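Local coordinates for periplasmic oligopeptide-binding protein (Burkholderia pseudomallei, PDB 3ZS6) that probably binds short peptides in the periplasm and hands them to an ABC transporter for uptake, as other OppA-type solute-binding proteins do, at residues A[304-318]-A[453-467]. Sequence-based numbering, arbitrary orientation.
Sequences YGLMPKGVKGVQRPF and AALLTQAHDLAMNDY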
# COMPACT_ATOMS: atom_id res chain seq x y z
N TYR A 304 2.96 1.72 -17.79
CA TYR A 304 1.85 2.34 -18.51
C TYR A 304 0.50 1.94 -17.94
O TYR A 304 -0.52 2.55 -18.24
CB TYR A 304 1.93 1.97 -20.00
CG TYR A 304 3.27 2.36 -20.57
CD1 TYR A 304 3.50 3.66 -21.02
CD2 TYR A 304 4.32 1.46 -20.61
CE1 TYR A 304 4.73 4.03 -21.52
CE2 TYR A 304 5.56 1.82 -21.11
CZ TYR A 304 5.75 3.11 -21.56
OH TYR A 304 6.98 3.49 -22.04
N GLY A 305 0.50 0.89 -17.11
CA GLY A 305 -0.69 0.46 -16.41
C GLY A 305 -0.39 0.23 -14.94
O GLY A 305 0.66 0.65 -14.44
N LEU A 306 -1.32 -0.42 -14.24
CA LEU A 306 -1.20 -0.63 -12.79
C LEU A 306 -0.43 -1.90 -12.42
O LEU A 306 0.17 -1.96 -11.35
CB LEU A 306 -2.59 -0.67 -12.14
CG LEU A 306 -3.45 0.59 -12.24
CD1 LEU A 306 -4.84 0.34 -11.63
CD2 LEU A 306 -2.77 1.78 -11.56
N MET A 307 -0.47 -2.91 -13.28
CA MET A 307 0.14 -4.21 -12.97
C MET A 307 1.65 -4.20 -13.22
O MET A 307 2.09 -4.08 -14.37
CB MET A 307 -0.49 -5.34 -13.80
CG MET A 307 -2.01 -5.45 -13.71
SD MET A 307 -2.59 -5.95 -12.07
CE MET A 307 -4.34 -5.62 -12.25
N PRO A 308 2.45 -4.35 -12.16
CA PRO A 308 3.90 -4.48 -12.35
C PRO A 308 4.20 -5.81 -13.02
O PRO A 308 3.50 -6.79 -12.77
CB PRO A 308 4.46 -4.48 -10.92
CG PRO A 308 3.31 -4.09 -10.01
CD PRO A 308 2.05 -4.46 -10.74
N LYS A 309 5.22 -5.86 -13.88
CA LYS A 309 5.60 -7.13 -14.47
C LYS A 309 5.95 -8.09 -13.33
O LYS A 309 6.67 -7.73 -12.41
CB LYS A 309 6.80 -6.96 -15.41
CG LYS A 309 7.29 -8.26 -16.03
CD LYS A 309 8.58 -8.07 -16.81
CE LYS A 309 8.39 -7.16 -18.02
NZ LYS A 309 9.62 -7.11 -18.86
N GLY A 310 5.41 -9.31 -13.39
CA GLY A 310 5.72 -10.30 -12.37
C GLY A 310 4.60 -10.60 -11.38
O GLY A 310 4.64 -11.62 -10.70
N VAL A 311 3.62 -9.71 -11.28
CA VAL A 311 2.52 -9.94 -10.35
C VAL A 311 1.65 -11.11 -10.82
O VAL A 311 1.31 -11.21 -11.99
CB VAL A 311 1.65 -8.68 -10.17
CG1 VAL A 311 0.82 -8.41 -11.43
CG2 VAL A 311 0.76 -8.83 -8.95
N LYS A 312 1.31 -12.00 -9.90
CA LYS A 312 0.47 -13.15 -10.22
C LYS A 312 -0.95 -12.74 -10.62
O LYS A 312 -1.47 -11.73 -10.17
CB LYS A 312 0.40 -14.11 -9.03
CG LYS A 312 1.73 -14.72 -8.63
CD LYS A 312 1.58 -15.51 -7.35
CE LYS A 312 2.93 -15.92 -6.78
NZ LYS A 312 3.64 -16.92 -7.63
N GLY A 313 -1.58 -13.54 -11.48
CA GLY A 313 -2.97 -13.30 -11.85
C GLY A 313 -3.22 -12.58 -13.16
O GLY A 313 -4.35 -12.55 -13.64
N VAL A 314 -2.19 -11.97 -13.75
CA VAL A 314 -2.31 -11.47 -15.12
C VAL A 314 -1.20 -12.03 -15.99
O VAL A 314 -0.17 -12.47 -15.48
CB VAL A 314 -2.29 -9.92 -15.21
CG1 VAL A 314 -3.56 -9.35 -14.62
CG2 VAL A 314 -1.04 -9.35 -14.53
N GLN A 315 -1.40 -12.03 -17.30
CA GLN A 315 -0.44 -12.65 -18.20
C GLN A 315 0.75 -11.74 -18.45
O GLN A 315 1.85 -12.21 -18.72
CB GLN A 315 -1.11 -13.03 -19.52
CG GLN A 315 -2.35 -13.87 -19.35
CD GLN A 315 -3.11 -14.07 -20.64
OE1 GLN A 315 -3.23 -13.14 -21.45
NE2 GLN A 315 -3.63 -15.27 -20.86
N ARG A 316 0.54 -10.43 -18.32
CA ARG A 316 1.53 -9.45 -18.70
C ARG A 316 1.03 -8.06 -18.35
O ARG A 316 -0.17 -7.86 -18.16
CB ARG A 316 1.77 -9.51 -20.21
CG ARG A 316 0.47 -9.54 -21.00
CD ARG A 316 0.55 -8.74 -22.30
NE ARG A 316 -0.72 -8.79 -23.02
CZ ARG A 316 -1.73 -7.94 -22.83
NH1 ARG A 316 -1.62 -6.97 -21.93
NH2 ARG A 316 -2.85 -8.07 -23.53
N PRO A 317 1.95 -7.09 -18.26
CA PRO A 317 1.51 -5.73 -17.98
C PRO A 317 0.82 -5.12 -19.20
O PRO A 317 0.74 -5.75 -20.26
CB PRO A 317 2.82 -4.99 -17.69
CG PRO A 317 3.87 -5.78 -18.38
CD PRO A 317 3.42 -7.21 -18.31
N PHE A 318 0.30 -3.92 -19.02
CA PHE A 318 -0.33 -3.18 -20.10
C PHE A 318 0.71 -2.29 -20.78
O PHE A 318 1.37 -1.47 -20.13
CB PHE A 318 -1.48 -2.34 -19.54
CG PHE A 318 -2.03 -1.33 -20.50
CD1 PHE A 318 -2.93 -1.70 -21.49
CD2 PHE A 318 -1.66 0.00 -20.40
CE1 PHE A 318 -3.45 -0.77 -22.37
CE2 PHE A 318 -2.17 0.95 -21.27
CZ PHE A 318 -3.07 0.56 -22.26
N ALA A 453 -6.56 -15.65 -15.40
CA ALA A 453 -5.54 -14.67 -15.78
C ALA A 453 -5.91 -13.94 -17.06
O ALA A 453 -5.78 -12.72 -17.16
CB ALA A 453 -4.19 -15.35 -15.93
N ALA A 454 -6.37 -14.70 -18.05
CA ALA A 454 -6.74 -14.14 -19.34
C ALA A 454 -7.79 -13.06 -19.17
O ALA A 454 -7.67 -11.97 -19.72
CB ALA A 454 -7.26 -15.24 -20.26
N LEU A 455 -8.82 -13.36 -18.38
CA LEU A 455 -9.90 -12.42 -18.14
C LEU A 455 -9.43 -11.19 -17.34
O LEU A 455 -9.86 -10.07 -17.61
CB LEU A 455 -11.08 -13.11 -17.44
CG LEU A 455 -11.85 -14.12 -18.30
CD1 LEU A 455 -13.09 -14.62 -17.58
CD2 LEU A 455 -12.22 -13.50 -19.63
N LEU A 456 -8.54 -11.40 -16.37
CA LEU A 456 -8.04 -10.27 -15.59
C LEU A 456 -7.16 -9.36 -16.45
O LEU A 456 -7.17 -8.14 -16.28
CB LEU A 456 -7.28 -10.74 -14.34
CG LEU A 456 -8.10 -11.44 -13.26
CD1 LEU A 456 -7.22 -11.73 -12.04
CD2 LEU A 456 -9.32 -10.62 -12.87
N THR A 457 -6.41 -9.97 -17.36
CA THR A 457 -5.57 -9.22 -18.28
C THR A 457 -6.46 -8.38 -19.19
O THR A 457 -6.20 -7.19 -19.42
CB THR A 457 -4.69 -10.15 -19.12
OG1 THR A 457 -3.82 -10.90 -18.26
CG2 THR A 457 -3.84 -9.35 -20.10
N GLN A 458 -7.51 -9.00 -19.71
CA GLN A 458 -8.46 -8.30 -20.58
C GLN A 458 -9.08 -7.12 -19.84
O GLN A 458 -9.15 -6.02 -20.38
CB GLN A 458 -9.54 -9.25 -21.09
CG GLN A 458 -10.56 -8.56 -21.98
CD GLN A 458 -11.68 -9.49 -22.42
OE1 GLN A 458 -11.70 -10.67 -22.07
NE2 GLN A 458 -12.61 -8.96 -23.20
N ALA A 459 -9.53 -7.35 -18.61
CA ALA A 459 -10.11 -6.29 -17.78
C ALA A 459 -9.11 -5.16 -17.47
O ALA A 459 -9.48 -3.98 -17.51
CB ALA A 459 -10.68 -6.87 -16.50
N HIS A 460 -7.87 -5.52 -17.14
CA HIS A 460 -6.86 -4.50 -16.86
C HIS A 460 -6.61 -3.63 -18.09
O HIS A 460 -6.69 -2.40 -18.01
CB HIS A 460 -5.54 -5.11 -16.35
CG HIS A 460 -4.47 -4.09 -16.06
ND1 HIS A 460 -3.22 -4.14 -16.64
CD2 HIS A 460 -4.47 -3.00 -15.27
CE1 HIS A 460 -2.50 -3.12 -16.22
NE2 HIS A 460 -3.24 -2.41 -15.38
N ASP A 461 -6.33 -4.26 -19.23
CA ASP A 461 -6.14 -3.55 -20.49
C ASP A 461 -7.32 -2.63 -20.80
O ASP A 461 -7.14 -1.48 -21.21
CB ASP A 461 -5.99 -4.53 -21.67
CG ASP A 461 -4.71 -5.35 -21.61
OD1 ASP A 461 -3.81 -5.02 -20.80
OD2 ASP A 461 -4.61 -6.31 -22.40
N LEU A 462 -8.53 -3.14 -20.61
CA LEU A 462 -9.73 -2.36 -20.91
C LEU A 462 -9.75 -1.08 -20.07
O LEU A 462 -9.99 0.01 -20.59
CB LEU A 462 -10.99 -3.18 -20.64
CG LEU A 462 -12.31 -2.51 -21.06
CD1 LEU A 462 -12.26 -2.15 -22.53
CD2 LEU A 462 -13.51 -3.41 -20.75
N ALA A 463 -9.50 -1.23 -18.77
CA ALA A 463 -9.44 -0.08 -17.88
C ALA A 463 -8.35 0.92 -18.27
O ALA A 463 -8.58 2.13 -18.26
CB ALA A 463 -9.25 -0.53 -16.44
N MET A 464 -7.15 0.43 -18.58
CA MET A 464 -6.02 1.34 -18.84
C MET A 464 -6.20 2.11 -20.16
O MET A 464 -5.66 3.20 -20.32
CB MET A 464 -4.68 0.59 -18.83
CG MET A 464 -4.27 0.03 -17.47
SD MET A 464 -4.14 1.27 -16.16
CE MET A 464 -5.77 1.15 -15.41
N ASN A 465 -6.96 1.54 -21.10
CA ASN A 465 -7.29 2.25 -22.32
C ASN A 465 -8.15 3.48 -22.04
O ASN A 465 -8.27 4.37 -22.89
CB ASN A 465 -7.97 1.33 -23.33
CG ASN A 465 -6.98 0.43 -24.05
OD1 ASN A 465 -5.97 0.89 -24.57
ND2 ASN A 465 -7.27 -0.86 -24.08
N ASP A 466 -8.71 3.54 -20.84
CA ASP A 466 -9.46 4.71 -20.39
C ASP A 466 -8.57 5.72 -19.65
O ASP A 466 -9.01 6.83 -19.35
CB ASP A 466 -10.65 4.29 -19.52
CG ASP A 466 -11.80 3.69 -20.33
OD1 ASP A 466 -11.81 3.84 -21.57
OD2 ASP A 466 -12.71 3.08 -19.73
N TYR A 467 -7.33 5.34 -19.37
CA TYR A 467 -6.38 6.22 -18.65
C TYR A 467 -6.99 6.92 -17.44
O TYR A 467 -6.91 8.14 -17.31
CB TYR A 467 -5.75 7.22 -19.63
CG TYR A 467 -5.04 6.50 -20.74
CD1 TYR A 467 -3.74 6.06 -20.58
CD2 TYR A 467 -5.71 6.18 -21.93
CE1 TYR A 467 -3.10 5.36 -21.58
CE2 TYR A 467 -5.07 5.49 -22.94
CZ TYR A 467 -3.76 5.08 -22.75
OH TYR A 467 -3.10 4.38 -23.73
O HOH W 1 -3.44 3.75 -18.16
O HOH W 2 -2.59 -6.19 -18.48
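Irregular loop 304-318 doubles back along one side of helix 449-464, its backbone coming closest where the CA atoms of Val314 and Ala453 stand 4.6 Å apart; two type II turns, 308-311 and 311-314, reverse it. Near Ala453, Gln315 N donates an almost straight bond of 2.8 Å (175°) to Thr457 OG1, which itself donates to Ala453 O. Arg316 forms an end-on, two-nitrogen salt bridge with Asp461, NH2 to OD2 at 2.7 Å and NH1 to OD1 at 3.1 Å, both through syn lone pairs, the planes 2° apart. NH1 also bonds to Pro317 O, probably helping to fix the guanidinium's turn; Thr457 CG2 covers one face. With CG anti to the backbone N (chi1 179°), the His460 ring reaches the loop: NE2 accepts a hydrogen bond from Leu306 N, close to the ring plane (3.0 Å), while ND1 shares a water with Arg316 O and Asp461 OD1. CH-pi contacts put Met307 CG 3.4 Å from that ring's centroid and Met464 CB 3.5 Å from the Phe318 centroid. Together these join the loop after strand 301-302 to helix 449-464, which also packs on helices 414-417 and 434-443, within the periplasmic-binding-protein (PBP2) fold.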